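Local coordinates for protein platelet aggregation factor Sm-hPAF (Streptococcus mitis, PDB 4GWI) that binds fucosylated Lewis-type glycans through its F-type lectin domain and, as a cholesterol-dependent cytolysin, probably forms pores in host membranes, at residues N11-K16 / W57-G62; D38-H43 / R75-V80; G68-Y73 / A139-F144. The protein carries 2 engineered substitutions. All coordinates share one frame; numbering follows the deposited sequence.

The three contacts run along one F-type lectin domain, with the fucose pocket at contact 2 and the strand pair 68-73/139-144 of contact 3 in the middle. Contacts 1 and 3 adjoin, their centres about 10 Å apart: I12 N lies 2.9 Å from V143 O, a probable hydrogen bond, and W57 CH2 packs on V141 CB. Contact 2, centred about 17 Å from contact 3, meets it where S39 CA lies 3.9 Å from A139 CB, beside the calcium site. The side chain of A139 is nevertheless about 13 Å from the nearest bound fucose. Contacts 1 and 2 do not touch, their nearest atoms being about 11 Å apart.

Contact 1: N11-K16 / W57-G62; sequences NIARGK and WQVDLG. With MG (magnesium ion), chain E.
In the F-type lectin beta-sandwich, N11-K16 is the loop that leads into strand 17-20, and it packs on the last residues of strand 56-61. Two overlapping turns, type I from N11 to R14 and type II from A13 to K16, curl the loop. N11 holds CG anti to the backbone N (chi1 168°), and its OD1 accepts from A13 N at 3.0 Å, an Asx turn with the donor above the carbonyl plane. I12 places CG1 in the crowded position between backbone N and carbonyl carbon (chi1 55°), so that CD1 reaches L61 CD1 at 4.0 Å, the two chains crossing obliquely. The second methyl of L61, CD2, lies 4.2 Å from A13 CA. Strand 56-61 belongs to the five-stranded antiparallel sheet of the sandwich, and its V59 directs CG2 at the loop, 3.5 Å from K16 CB. Bent at chi2 and chi4, K16 carries its aliphatic stem past D60 O and brings CE to 3.2 Å from L61 O. K16 NZ then turns back to its own loop and hydrogen-bonds I12 O at 2.9 Å. The two carboxylate oxygens of D60 have different partners: D60 OD2 binds magnesium at 2.2 Å, alongside Q17 OE1 and three waters. D60 OD1 accepts from G62 N at 2.8 Å, a second Asx turn, and forms a salt bridge with R123 NE.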
loop_
_atom_site.group_PDB
_atom_site.type_symbol
_atom_site.label_atom_id
_atom_site.label_comp_id
_atom_site.label_asym_id
_atom_site.label_seq_id
_atom_site.Cartn_x
_atom_site.Cartn_y
_atom_site.Cartn_z
ATOM N N ASN A 11 13.217 3.976 3.352
ATOM C CA ASN A 11 11.758 3.740 3.368
ATOM C C ASN A 11 11.142 4.527 4.472
ATOM O O ASN A 11 11.145 4.178 5.679
ATOM C CB ASN A 11 11.521 2.210 3.512
ATOM C CG ASN A 11 10.047 1.933 3.844
ATOM O OD1 ASN A 11 9.151 2.737 3.518
ATOM N ND2 ASN A 11 9.770 0.820 4.477
ATOM N N ILE A 12 10.471 5.664 4.100
ATOM C CA ILE A 12 9.889 6.552 5.127
ATOM C C ILE A 12 8.517 6.081 5.648
ATOM O O ILE A 12 7.969 6.661 6.587
ATOM C CB ILE A 12 9.736 8.023 4.645
ATOM C CG1 ILE A 12 8.938 8.129 3.351
ATOM C CG2 ILE A 12 11.145 8.552 4.300
ATOM C CD1 ILE A 12 8.420 9.576 3.061
ATOM N N ALA A 13 7.986 4.966 5.090
ATOM C CA ALA A 13 6.725 4.452 5.658
ATOM C C ALA A 13 6.940 3.517 6.869
ATOM O O ALA A 13 6.054 3.284 7.621
ATOM C CB ALA A 13 5.984 3.633 4.566
ATOM N N ARG A 14 8.172 2.980 7.026
ATOM C CA ARG A 14 8.406 2.055 8.127
ATOM C C ARG A 14 8.078 2.591 9.435
ATOM O O ARG A 14 8.518 3.707 9.846
ATOM C CB ARG A 14 9.918 1.729 8.033
ATOM C CG ARG A 14 10.397 1.086 9.291
ATOM C CD ARG A 14 10.036 -0.319 8.991
ATOM N NE ARG A 14 10.663 -1.141 10.060
ATOM C CZ ARG A 14 10.089 -1.395 11.240
ATOM N NH1 ARG A 14 10.784 -2.100 12.146
ATOM N NH2 ARG A 14 8.823 -0.958 11.538
ATOM N N GLY A 15 7.247 1.862 10.161
ATOM C CA GLY A 15 6.896 2.205 11.511
ATOM C C GLY A 15 5.956 3.365 11.701
ATOM O O GLY A 15 5.673 3.778 12.841
ATOM N N LYS A 16 5.391 3.844 10.567
ATOM C CA LYS A 16 4.404 4.931 10.683
ATOM C C LYS A 16 2.987 4.441 11.024
ATOM O O LYS A 16 2.741 3.229 11.013
ATOM C CB LYS A 16 4.389 5.643 9.324
ATOM C CG LYS A 16 5.684 6.363 8.885
ATOM C CD LYS A 16 5.896 7.570 9.824
ATOM C CE LYS A 16 7.109 8.367 9.365
ATOM N NZ LYS A 16 8.390 7.641 9.321
ATOM N N TRP A 57 -6.381 0.604 2.452
ATOM C CA TRP A 57 -5.338 0.644 3.515
ATOM C C TRP A 57 -4.623 1.967 3.332
ATOM O O TRP A 57 -4.494 2.476 2.185
ATOM C CB TRP A 57 -4.402 -0.549 3.201
ATOM C CG TRP A 57 -3.182 -0.524 4.106
ATOM C CD1 TRP A 57 -3.013 -1.253 5.343
ATOM C CD2 TRP A 57 -1.949 0.198 3.888
ATOM N NE1 TRP A 57 -1.731 -0.950 5.883
ATOM C CE2 TRP A 57 -1.094 -0.121 5.032
ATOM C CE3 TRP A 57 -1.480 1.057 2.866
ATOM C CZ2 TRP A 57 0.156 0.463 5.192
ATOM C CZ3 TRP A 57 -0.217 1.637 3.013
ATOM C CH2 TRP A 57 0.608 1.274 4.132
ATOM N N GLN A 58 -4.132 2.585 4.422
ATOM C CA GLN A 58 -3.483 3.894 4.324
ATOM C C GLN A 58 -2.332 3.964 5.317
ATOM O O GLN A 58 -2.420 3.374 6.423
ATOM C CB GLN A 58 -4.527 4.949 4.712
ATOM C CG GLN A 58 -3.947 6.375 4.680
ATOM C CD GLN A 58 -5.109 7.299 5.000
ATOM O OE1 GLN A 58 -5.367 7.579 6.176
ATOM N NE2 GLN A 58 -5.818 7.641 3.960
ATOM N N VAL A 59 -1.253 4.675 4.930
ATOM C CA VAL A 59 -0.241 5.040 5.940
ATOM C C VAL A 59 -0.186 6.586 5.998
ATOM O O VAL A 59 -0.274 7.296 4.975
ATOM C CB VAL A 59 1.112 4.438 5.559
ATOM C CG1 VAL A 59 1.542 4.808 4.104
ATOM C CG2 VAL A 59 2.207 4.812 6.663
ATOM N N ASP A 60 -0.031 7.063 7.240
ATOM C CA ASP A 60 0.194 8.540 7.532
ATOM C C ASP A 60 1.671 8.710 7.661
ATOM O O ASP A 60 2.297 8.212 8.668
ATOM C CB ASP A 60 -0.563 8.874 8.798
ATOM C CG ASP A 60 -0.429 10.317 9.168
ATOM O OD1 ASP A 60 0.315 11.012 8.508
ATOM O OD2 ASP A 60 -1.048 10.638 10.211
ATOM N N LEU A 61 2.297 9.417 6.750
ATOM C CA LEU A 61 3.763 9.672 6.830
ATOM C C LEU A 61 4.111 10.627 7.960
ATOM O O LEU A 61 5.348 10.793 8.229
ATOM C CB LEU A 61 4.298 10.203 5.499
ATOM C CG LEU A 61 4.044 9.314 4.283
ATOM C CD1 LEU A 61 4.488 9.959 3.000
ATOM C CD2 LEU A 61 4.752 7.929 4.431
ATOM N N GLY A 62 3.099 11.305 8.510
ATOM C CA GLY A 62 3.246 12.128 9.695
ATOM C C GLY A 62 3.587 13.586 9.414
ATOM O O GLY A 62 3.457 14.420 10.332
HETATM MG MG MG E . -2.773 10.223 11.476
HETATM O O HOH W 1 -3.906 11.995 10.697
HETATM O O HOH W 2 -3.747 9.069 10.390
HETATM O O HOH W 3 -4.277 10.121 13.018
#

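Contact 2: D38-H43 / R75-V80. With MG (magnesium ion), chain C; FUC (alpha-L-fucopyranose), chain B; FUC (alpha-L-fucopyranose), chain D.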
loop_
_atom_site.group_PDB
_atom_site.type_symbol
_atom_site.label_atom_id
_atom_site.label_comp_id
_atom_site.label_asym_id
_atom_site.label_seq_id
_atom_site.Cartn_x
_atom_site.Cartn_y
_atom_site.Cartn_z
ATOM N N ASP A 38 8.030 -10.400 3.932
ATOM C CA ASP A 38 7.573 -11.822 3.833
ATOM C C ASP A 38 6.111 -11.914 3.475
ATOM O O ASP A 38 5.274 -11.370 4.206
ATOM C CB ASP A 38 7.853 -12.523 5.195
ATOM C CG ASP A 38 7.690 -14.021 5.108
ATOM O OD1 ASP A 38 8.395 -14.710 5.924
ATOM O OD2 ASP A 38 6.882 -14.542 4.344
ATOM N N SER A 39 5.832 -12.556 2.330
ATOM C CA SER A 39 4.500 -12.544 1.794
ATOM C C SER A 39 3.569 -13.679 2.191
ATOM O O SER A 39 2.425 -13.785 1.726
ATOM C CB SER A 39 4.598 -12.410 0.284
ATOM O OG SER A 39 5.125 -13.651 -0.232
ATOM N N ASP A 40 4.083 -14.536 3.090
ATOM C CA ASP A 40 3.270 -15.687 3.501
ATOM C C ASP A 40 2.437 -15.262 4.697
ATOM O O ASP A 40 2.945 -14.895 5.755
ATOM C CB ASP A 40 4.238 -16.823 3.949
ATOM C CG ASP A 40 3.499 -18.132 4.293
ATOM O OD1 ASP A 40 4.110 -19.259 3.937
ATOM O OD2 ASP A 40 2.433 -18.108 4.856
ATOM N N TYR A 41 1.096 -15.327 4.519
ATOM C CA TYR A 41 0.181 -14.838 5.581
ATOM C C TYR A 41 0.458 -15.483 6.940
ATOM O O TYR A 41 0.308 -14.909 7.975
ATOM C CB TYR A 41 -1.302 -15.118 5.158
ATOM C CG TYR A 41 -2.226 -14.306 6.035
ATOM C CD1 TYR A 41 -2.825 -14.796 7.159
ATOM C CD2 TYR A 41 -2.435 -12.974 5.711
ATOM C CE1 TYR A 41 -3.636 -13.993 8.006
ATOM C CE2 TYR A 41 -3.182 -12.123 6.529
ATOM C CZ TYR A 41 -3.776 -12.619 7.669
ATOM O OH TYR A 41 -4.521 -11.815 8.490
ATOM N N GLY A 42 0.879 -16.772 6.870
ATOM C CA GLY A 42 1.129 -17.535 8.129
ATOM C C GLY A 42 2.350 -17.054 8.911
ATOM O O GLY A 42 2.539 -17.473 10.096
ATOM N N HIS A 43 3.198 -16.198 8.298
ATOM C CA HIS A 43 4.325 -15.602 8.975
ATOM C C HIS A 43 4.043 -14.216 9.618
ATOM O O HIS A 43 4.922 -13.563 10.191
ATOM C CB HIS A 43 5.502 -15.517 8.021
ATOM C CG HIS A 43 5.922 -16.857 7.474
ATOM N ND1 HIS A 43 6.860 -16.916 6.508
ATOM C CD2 HIS A 43 5.569 -18.150 7.802
ATOM C CE1 HIS A 43 7.048 -18.248 6.134
ATOM N NE2 HIS A 43 6.277 -18.997 6.959
ATOM N N ARG A 75 0.534 -10.252 -1.132
ATOM C CA ARG A 75 0.491 -11.582 -0.475
ATOM C C ARG A 75 0.906 -12.647 -1.482
ATOM O O ARG A 75 0.545 -12.557 -2.655
ATOM C CB ARG A 75 -0.925 -11.783 -0.014
ATOM C CG ARG A 75 -1.042 -13.108 0.750
ATOM C CD ARG A 75 -2.473 -13.285 1.237
ATOM N NE ARG A 75 -2.588 -14.618 1.894
ATOM C CZ ARG A 75 -3.715 -15.108 2.436
ATOM N NH1 ARG A 75 -4.876 -14.397 2.480
ATOM N NH2 ARG A 75 -3.638 -16.354 2.992
ATOM N N GLY A 76 1.585 -13.656 -0.945
ATOM C CA GLY A 76 2.154 -14.742 -1.850
ATOM C C GLY A 76 1.610 -16.150 -1.653
ATOM O O GLY A 76 1.795 -16.975 -2.527
ATOM N N ASP A 77 1.011 -16.448 -0.523
ATOM C CA ASP A 77 0.588 -17.835 -0.229
ATOM C C ASP A 77 -0.881 -17.994 -0.600
ATOM O O ASP A 77 -1.634 -16.994 -0.833
ATOM C CB ASP A 77 0.744 -18.177 1.272
ATOM C CG ASP A 77 -0.259 -17.400 2.147
ATOM O OD1 ASP A 77 -1.181 -18.015 2.801
ATOM O OD2 ASP A 77 -0.153 -16.124 2.121
ATOM N N GLY A 78 -1.330 -19.263 -0.692
ATOM C CA GLY A 78 -2.793 -19.548 -0.754
ATOM C C GLY A 78 -3.482 -19.345 -2.147
ATOM O O GLY A 78 -4.696 -19.442 -2.235
ATOM N N ASN A 79 -2.737 -19.010 -3.204
ATOM C CA ASN A 79 -3.310 -18.767 -4.557
ATOM C C ASN A 79 -4.421 -17.693 -4.574
ATOM O O ASN A 79 -5.456 -17.852 -5.252
ATOM C CB ASN A 79 -3.950 -20.071 -5.149
ATOM C CG ASN A 79 -2.970 -21.248 -5.240
ATOM O OD1 ASN A 79 -3.327 -22.387 -4.920
ATOM N ND2 ASN A 79 -1.742 -20.983 -5.703
ATOM N N VAL A 80 -4.219 -16.634 -3.785
ATOM C CA VAL A 80 -5.165 -15.526 -3.637
ATOM C C VAL A 80 -4.452 -14.187 -3.943
ATOM O O VAL A 80 -5.009 -13.097 -3.612
ATOM C CB VAL A 80 -5.750 -15.493 -2.220
ATOM C CG1 VAL A 80 -6.670 -16.710 -1.983
ATOM C CG2 VAL A 80 -4.643 -15.467 -1.147
HETATM MG MG MG C . 6.273 -21.161 7.074
HETATM C C1 FUC B . -6.580 -18.298 3.040
HETATM C C2 FUC B . -7.690 -17.640 2.241
HETATM C C3 FUC B . -8.750 -17.086 3.142
HETATM C C4 FUC B . -8.100 -16.081 4.068
HETATM C C5 FUC B . -7.010 -16.815 4.819
HETATM C C6 FUC B . -6.304 -15.920 5.810
HETATM O O2 FUC B . -8.261 -18.605 1.372
HETATM O O3 FUC B . -9.712 -16.484 2.374
HETATM O O4 FUC B . -7.593 -15.025 3.297
HETATM O O5 FUC B . -6.066 -17.357 3.943
HETATM C C1 FUC D . -4.078 -20.081 9.333
HETATM C C2 FUC D . -3.120 -21.246 9.555
HETATM C C3 FUC D . -2.736 -21.881 8.230
HETATM C C4 FUC D . -2.243 -20.828 7.256
HETATM C C5 FUC D . -3.325 -19.788 7.120
HETATM C C6 FUC D . -2.898 -18.786 6.077
HETATM O O2 FUC D . -3.753 -22.250 10.343
HETATM O O3 FUC D . -1.758 -22.875 8.416
HETATM O O4 FUC D . -1.079 -20.216 7.744
HETATM O O5 FUC D . -3.492 -19.188 8.383
HETATM O O HOH W 4 4.997 -21.305 5.486
HETATM O O HOH W 5 7.683 -21.134 8.656
HETATM O O HOH W 6 4.763 -21.148 8.370
HETATM O O HOH W 7 7.875 -21.212 5.750
HETATM O O HOH W 8 6.342 -23.268 7.131
#
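Two irregular loops come together backbone to backbone, S39 CA 4.7 Å from R75 CA, and G76 N donates to S39 O at 2.8 Å. Next to this bond the D77 carboxylate takes over as the joint between the loops. Its CG occupies the crowded position between backbone N and carbonyl carbon (chi1 69°). Y41 N donates almost straight (170°) to D77 OD2 at 2.8 Å, coming from well above the carboxylate plane. R75, extended from CG to NE, grips the same carboxylate side-on in a salt bridge. R75 NE meets D77 OD2 at 2.9 Å and R75 NH2 meets D77 OD1 at 3.0 Å, both oxygens lying close to the guanidinium plane. For the chain B fucose D77 acts from the second shell, holding the guanidinium in place; its own OD1 lies against C6 of the chain D fucose. R75 in turn presents NH1 to O4 of the chain B fucose at 2.9 Å and NH2 to its O5 at 2.8 Å. Y41 CB and CG cover one guanidinium face, the ring tilted 39° from the guanidinium plane, while V80 CG2 covers the opposite face. One face of the Y41 ring is turned to C6 of the chain B fucose, 3.9 Å from Y41 CD1. H48 NE2 and R83 NH1 add further hydrogen bonds to bound fucose. The carboxylates of D40 and D77 stack nearly parallel, a like-charge pair whose repulsion the nearby R75 may ease. D40 OD2 closes an Asx turn onto G42 N, and G42 CA packs on O4 of the chain D fucose. H43 NE2 binds a hydrated magnesium ion. In the sandwich, 38-43 lies between strands 17-20 and 56-61, whereas 75-80 follows strand 64-74 and precedes strand 87-92, so the glycan pocket is built from inter-strand loops.

Contact 3: G68-Y73 / A139-F144; sequences GKVKLY and AEVEVF. With CA (calcium ion), chain F.
Strands 68-73 and 140-144 pair antiparallel (169°) in one sheet of the lectin beta-sandwich, with a classic beta bulge at each end. At one, F144 O accepts from both G68 N and K69 N; at the other, Y73 O takes A139 N at 2.8 Å and, weakly, E140 N. Y73 holds CG anti to its carbonyl carbon (chi1 -64°), which lays the ring along the neighbouring strand. Y73 CB starts 3.7 Å from E140 O and also packs on A139 CB. Y73 CD2 comes next, 3.8 Å from E140 CB, with E140 O at the ring edge. Y73 CE2 reaches E142 OE1 at 3.3 Å, the ring and carboxylate planes 67° apart. At the tip, Y73 OH donates to E142 OE1 at 2.8 Å from above the carboxylate plane. The same hydroxyl weakly accepts from K71 NZ, which has a salt bridge to E112. The buried face carries V70, L72, V141 and V143, with L72 CD2 against V141 CG2. E140 is bent at chi2, and its OE2 accepts from G35 N. E140 OE1 binds the calcium ion at 2.4 Å, A139 O at 2.3 Å.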
loop_
_atom_site.group_PDB
_atom_site.type_symbol
_atom_site.label_atom_id
_atom_site.label_comp_id
_atom_site.label_asym_id
_atom_site.label_seq_id
_atom_site.Cartn_x
_atom_site.Cartn_y
_atom_site.Cartn_z
ATOM N N GLY A 68 8.391 10.145 -4.350
ATOM C CA GLY A 68 8.743 9.746 -5.654
ATOM C C GLY A 68 8.441 8.288 -6.062
ATOM O O GLY A 68 8.349 7.983 -7.273
ATOM N N LYS A 69 8.336 7.430 -5.019
ATOM C CA LYS A 69 8.105 5.992 -5.341
ATOM C C LYS A 69 7.329 5.351 -4.217
ATOM O O LYS A 69 7.609 5.620 -3.025
ATOM C CB LYS A 69 9.448 5.222 -5.572
ATOM C CG LYS A 69 9.259 3.734 -5.964
ATOM C CD LYS A 69 10.710 3.163 -6.024
ATOM C CE LYS A 69 10.834 1.734 -6.414
ATOM N NZ LYS A 69 12.332 1.498 -6.407
ATOM N N VAL A 70 6.373 4.546 -4.617
ATOM C CA VAL A 70 5.643 3.694 -3.614
ATOM C C VAL A 70 5.776 2.261 -4.154
ATOM O O VAL A 70 5.533 1.991 -5.301
ATOM C CB VAL A 70 4.147 4.054 -3.566
ATOM C CG1 VAL A 70 3.358 3.053 -2.629
ATOM C CG2 VAL A 70 4.015 5.508 -3.005
ATOM N N LYS A 71 6.240 1.328 -3.261
ATOM C CA LYS A 71 6.438 -0.066 -3.717
ATOM C C LYS A 71 5.467 -0.951 -2.905
ATOM O O LYS A 71 5.457 -0.826 -1.695
ATOM C CB LYS A 71 7.882 -0.505 -3.398
ATOM C CG LYS A 71 8.202 -1.787 -4.106
ATOM C CD LYS A 71 9.764 -1.923 -4.178
ATOM C CE LYS A 71 10.019 -3.335 -4.726
ATOM N NZ LYS A 71 11.498 -3.557 -4.505
ATOM N N LEU A 72 4.669 -1.719 -3.610
ATOM C CA LEU A 72 3.673 -2.582 -2.938
ATOM C C LEU A 72 4.295 -4.023 -3.063
ATOM O O LEU A 72 4.692 -4.456 -4.131
ATOM C CB LEU A 72 2.351 -2.635 -3.700
ATOM C CG LEU A 72 1.648 -1.265 -3.863
ATOM C CD1 LEU A 72 0.232 -1.583 -4.327
ATOM C CD2 LEU A 72 1.616 -0.333 -2.655
ATOM N N TYR A 73 4.126 -4.762 -1.986
ATOM C CA TYR A 73 4.499 -6.208 -1.995
ATOM C C TYR A 73 3.268 -6.982 -1.700
ATOM O O TYR A 73 2.607 -6.760 -0.663
ATOM C CB TYR A 73 5.538 -6.481 -0.913
ATOM C CG TYR A 73 6.866 -5.779 -1.106
ATOM C CD1 TYR A 73 7.962 -6.531 -1.529
ATOM C CD2 TYR A 73 7.023 -4.393 -0.876
ATOM C CE1 TYR A 73 9.180 -5.902 -1.686
ATOM C CE2 TYR A 73 8.256 -3.759 -1.061
ATOM C CZ TYR A 73 9.311 -4.552 -1.468
ATOM O OH TYR A 73 10.548 -3.972 -1.578
ATOM N N ALA A 139 1.655 -7.396 1.849
ATOM C CA ALA A 139 2.719 -7.794 2.762
ATOM C C ALA A 139 3.562 -6.618 3.242
ATOM O O ALA A 139 4.117 -6.613 4.283
ATOM C CB ALA A 139 3.644 -8.743 1.934
ATOM N N GLU A 140 3.661 -5.568 2.399
ATOM C CA GLU A 140 4.444 -4.366 2.815
ATOM C C GLU A 140 4.135 -3.271 1.778
ATOM O O GLU A 140 3.879 -3.566 0.609
ATOM C CB GLU A 140 5.984 -4.707 2.733
ATOM C CG GLU A 140 6.803 -3.659 3.529
ATOM C CD GLU A 140 6.784 -3.806 5.061
ATOM O OE1 GLU A 140 6.073 -4.630 5.674
ATOM O OE2 GLU A 140 7.454 -2.962 5.712
ATOM N N VAL A 141 4.146 -2.027 2.310
ATOM C CA VAL A 141 4.155 -0.861 1.382
ATOM C C VAL A 141 5.341 -0.005 1.836
ATOM O O VAL A 141 5.486 0.343 3.038
ATOM C CB VAL A 141 2.844 -0.062 1.626
ATOM C CG1 VAL A 141 2.913 1.229 0.777
ATOM C CG2 VAL A 141 1.628 -0.874 1.164
ATOM N N GLU A 142 6.204 0.258 0.874
ATOM C CA GLU A 142 7.417 1.091 1.175
ATOM C C GLU A 142 7.289 2.387 0.384
ATOM O O GLU A 142 6.705 2.389 -0.730
ATOM C CB GLU A 142 8.693 0.357 0.683
ATOM C CG GLU A 142 8.895 -0.920 1.539
ATOM C CD GLU A 142 10.085 -1.721 1.011
ATOM O OE1 GLU A 142 10.566 -1.546 -0.142
ATOM O OE2 GLU A 142 10.520 -2.615 1.825
ATOM N N VAL A 143 7.754 3.471 0.991
ATOM C CA VAL A 143 7.559 4.808 0.294
ATOM C C VAL A 143 8.912 5.536 0.328
ATOM O O VAL A 143 9.597 5.508 1.369
ATOM C CB VAL A 143 6.563 5.635 1.101
ATOM C CG1 VAL A 143 6.420 7.063 0.471
ATOM C CG2 VAL A 143 5.176 4.925 1.134
ATOM N N PHE A 144 9.282 6.156 -0.803
ATOM C CA PHE A 144 10.620 6.783 -0.905
ATOM C C PHE A 144 10.486 8.217 -1.394
ATOM O O PHE A 144 9.645 8.442 -2.287
ATOM C CB PHE A 144 11.451 6.014 -1.887
ATOM C CG PHE A 144 11.593 4.534 -1.483
ATOM C CD1 PHE A 144 12.590 4.123 -0.547
ATOM C CD2 PHE A 144 10.676 3.597 -1.991
ATOM C CE1 PHE A 144 12.641 2.743 -0.177
ATOM C CE2 PHE A 144 10.753 2.206 -1.641
ATOM C CZ PHE A 144 11.703 1.841 -0.690
HETATM CA CA CA F . 5.076 -6.720 6.414
#